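PDB 2C71: glycoside hydrolase, family 11\:clostridium cellulosome enzyme, dockerin type i\:polysaccharide from Clostridium thermocellum, which removes acetyl groups from acetylated xylan as a metal-dependent family 4 carbohydrate esterase, and so probably assists plant cell-wall breakdown by the cellulosome. Local coordinates for residues 165-168 and 169-173. Numbering follows the deposited sequence. Where two conformers were deposited one is given.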
ATOM      1  N   PRO A 165     -10.767   8.286  -3.131  1.00  5.24           N
ATOM      2  CA  PRO A 165     -10.688   8.367  -4.617  1.00  5.50           C
ATOM      3  C   PRO A 165     -10.755   9.824  -5.091  1.00  5.73           C
ATOM      4  O   PRO A 165      -9.991  10.233  -5.975  1.00  6.64           O
ATOM      5  CB  PRO A 165     -11.882   7.521  -5.096  1.00  6.13           C
ATOM      6  CG  PRO A 165     -12.109   6.528  -3.959  1.00  6.83           C
ATOM      7  CD  PRO A 165     -11.808   7.330  -2.698  1.00  6.03           C
ATOM      8  N   GLU A 166     -11.699  10.586  -4.531  1.00  5.81           N
ATOM      9  CA  GLU A 166     -11.852  11.983  -4.931  0.50  3.99           C
ATOM     10  C   GLU A 166     -10.615  12.814  -4.584  1.00  5.79           C
ATOM     11  O   GLU A 166     -10.244  13.749  -5.318  1.00  6.67           O
ATOM     12  CB  GLU A 166     -13.148  12.517  -4.307  0.50  5.09           C
ATOM     13  CG  GLU A 166     -14.413  11.879  -4.912  0.50  6.43           C
ATOM     14  CD  GLU A 166     -14.623  10.384  -4.631  0.50  7.64           C
ATOM     15  OE1 GLU A 166     -14.395   9.882  -3.499  0.50  6.84           O
ATOM     16  OE2 GLU A 166     -15.032   9.696  -5.597  0.50 12.01           O
ATOM     17  N   ALA A 167      -9.931  12.489  -3.493  1.00  5.01           N
ATOM     18  CA  ALA A 167      -8.680  13.163  -3.160  1.00  5.27           C
ATOM     19  C   ALA A 167      -7.665  12.998  -4.277  1.00  5.33           C
ATOM     20  O   ALA A 167      -6.838  13.891  -4.514  1.00  5.38           O
ATOM     21  CB  ALA A 167      -8.137  12.665  -1.849  1.00  5.83           C
ATOM     22  N   LEU A 168      -7.666  11.846  -4.955  1.00  5.15           N
ATOM     23  CA  LEU A 168      -6.704  11.586  -6.023  1.00  5.64           C
ATOM     24  C   LEU A 168      -6.884  12.549  -7.212  1.00  5.75           C
ATOM     25  O   LEU A 168      -5.919  12.798  -7.926  1.00  6.61           O
ATOM     26  CB  LEU A 168      -6.799  10.136  -6.514  1.00  5.39           C
ATOM     27  CG  LEU A 168      -6.509   9.080  -5.439  1.00  6.40           C
ATOM     28  CD1 LEU A 168      -6.729   7.678  -6.026  1.00  7.69           C
ATOM     29  CD2 LEU A 168      -5.094   9.190  -4.927  1.00  7.93           C
ATOM     30  N   ASP A 169      -8.099  13.063  -7.399  1.00  6.37           N
ATOM     31  CA  ASP A 169      -8.324  14.095  -8.446  1.00  6.80           C
ATOM     32  C   ASP A 169      -7.581  15.378  -8.218  1.00  6.91           C
ATOM     33  O   ASP A 169      -7.442  16.155  -9.173  1.00  7.61           O
ATOM     34  CB  ASP A 169      -9.813  14.411  -8.624  1.00  7.59           C
ATOM     35  CG  ASP A 169     -10.575  13.290  -9.281  1.00  8.38           C
ATOM     36  OD1 ASP A 169     -10.110  12.736 -10.317  1.00 10.76           O
ATOM     37  OD2 ASP A 169     -11.671  12.968  -8.770  1.00 11.33           O
ATOM     38  N   ILE A 170      -7.140  15.651  -6.979  1.00  6.52           N
ATOM     39  CA  ILE A 170      -6.274  16.767  -6.644  1.00  6.57           C
ATOM     40  C   ILE A 170      -4.827  16.305  -6.561  1.00  6.27           C
ATOM     41  O   ILE A 170      -3.928  16.932  -7.139  1.00  7.12           O
ATOM     42  CB  ILE A 170      -6.714  17.452  -5.353  1.00  6.76           C
ATOM     43  CG1 ILE A 170      -8.124  17.994  -5.490  1.00  9.60           C
ATOM     44  CG2 ILE A 170      -5.735  18.532  -4.944  1.00  9.00           C
ATOM     45  CD1 ILE A 170      -8.767  18.368  -4.156  1.00 10.29           C
ATOM     46  N   ILE A 171      -4.565  15.229  -5.813  1.00  5.96           N
ATOM     47  CA  ILE A 171      -3.189  14.766  -5.606  1.00  5.56           C
ATOM     48  C   ILE A 171      -2.456  14.517  -6.906  1.00  6.01           C
ATOM     49  O   ILE A 171      -1.301  14.954  -7.054  1.00  6.68           O
ATOM     50  CB  ILE A 171      -3.190  13.489  -4.732  1.00  5.57           C
ATOM     51  CG1 ILE A 171      -3.697  13.791  -3.302  1.00  5.81           C
ATOM     52  CG2 ILE A 171      -1.816  12.866  -4.696  1.00  7.33           C
ATOM     53  CD1 ILE A 171      -4.092  12.545  -2.530  1.00  6.54           C
ATOM     54  N   ILE A 172      -3.053  13.724  -7.792  1.00  6.24           N
ATOM     55  CA  ILE A 172      -2.313  13.283  -8.981  1.00  6.00           C
ATOM     56  C   ILE A 172      -1.969  14.487  -9.892  1.00  6.85           C
ATOM     57  O   ILE A 172      -0.798  14.690 -10.224  1.00  7.56           O
ATOM     58  CB  ILE A 172      -2.981  12.079  -9.645  1.00  6.96           C
ATOM     59  CG1 ILE A 172      -2.858  10.856  -8.742  1.00  7.12           C
ATOM     60  CG2 ILE A 172      -2.315  11.851 -11.030  1.00  9.02           C
ATOM     61  CD1 ILE A 172      -3.735   9.684  -9.155  1.00  8.73           C
ATOM     62  N   PRO A 173      -2.959  15.301 -10.283  1.00  7.43           N
ATOM     63  CA  PRO A 173      -2.590  16.467 -11.134  1.00  8.08           C
ATOM     64  C   PRO A 173      -1.615  17.421 -10.459  1.00  8.11           C
ATOM     65  O   PRO A 173      -0.708  17.948 -11.106  1.00  9.11           O
ATOM     66  CB  PRO A 173      -3.939  17.088 -11.449  1.00  8.84           C
ATOM     67  CG  PRO A 173      -4.939  15.980 -11.315  1.00  9.58           C
ATOM     68  CD  PRO A 173      -4.425  15.154 -10.194  1.00  7.25           C
TER
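Ile-171 packs back onto Ala-167, one turn earlier in the same helix. Its CD1 lies 4.1 Å from Ala-167 CB and also meets Leu-168 CD2 at 4.2 Å, so it touches both residues. With CG1 beside its own backbone N (chi1 -66°), the branch runs back along the helix, and CG1 comes 3.4 Å from Ala-167 O. Ile-172 repeats this one residue on: its CD1 approaches Leu-168 CB at 4.1 Å. These four buried residues make up the close-packed side of the turn.

The backbone is less regular. Ala-167 O takes two donors. Ile-171 N, at 2.9 Å from Ala-167 O, gives a nearly straight bond in the carbonyl plane (N-H...O 176°). Ile-170 N is 3.0 Å from Ala-167 O but stands above that plane, a 3-10-type bond from three residues on. Ile-172 N bonds Leu-168 O. Asp-169 N makes only a weak bond to Glu-166 O. Pro-173 has no N-H to give; its ring CD lies 3.6 Å from Leu-168 O. The helix kinks where the N of Ile-170, 4.0 Å from Glu-166 O, and the N of Pro-173 make no bond to the turn before.

The looser, solvent side carries Glu-166, which is exposed, and Asp-169, which is partly so. Asp-169 OD2 forms a salt bridge with Lys-26. OD1 forms a salt bridge with Lys-29 and a hydrogen bond with the hydroxyl of Tyr-30. These three partners fix the carboxylate's rotation, and the lysines would probably stabilise its negative charge.

This is plain helix packing in the NodB-homology fold. Ile-170 meets Ala-139 and Ile-143 of helix 135-145, Ile-171 meets Val-142, and Glu-166 reaches Ala-135. Pro-165, Ile-172 and Pro-173 touch helix 17-30. Helix 164-177 thus packs against both helices, with Leu-168 on Leu-9 and Phe-11 of strand 6-12 in the parallel sheet.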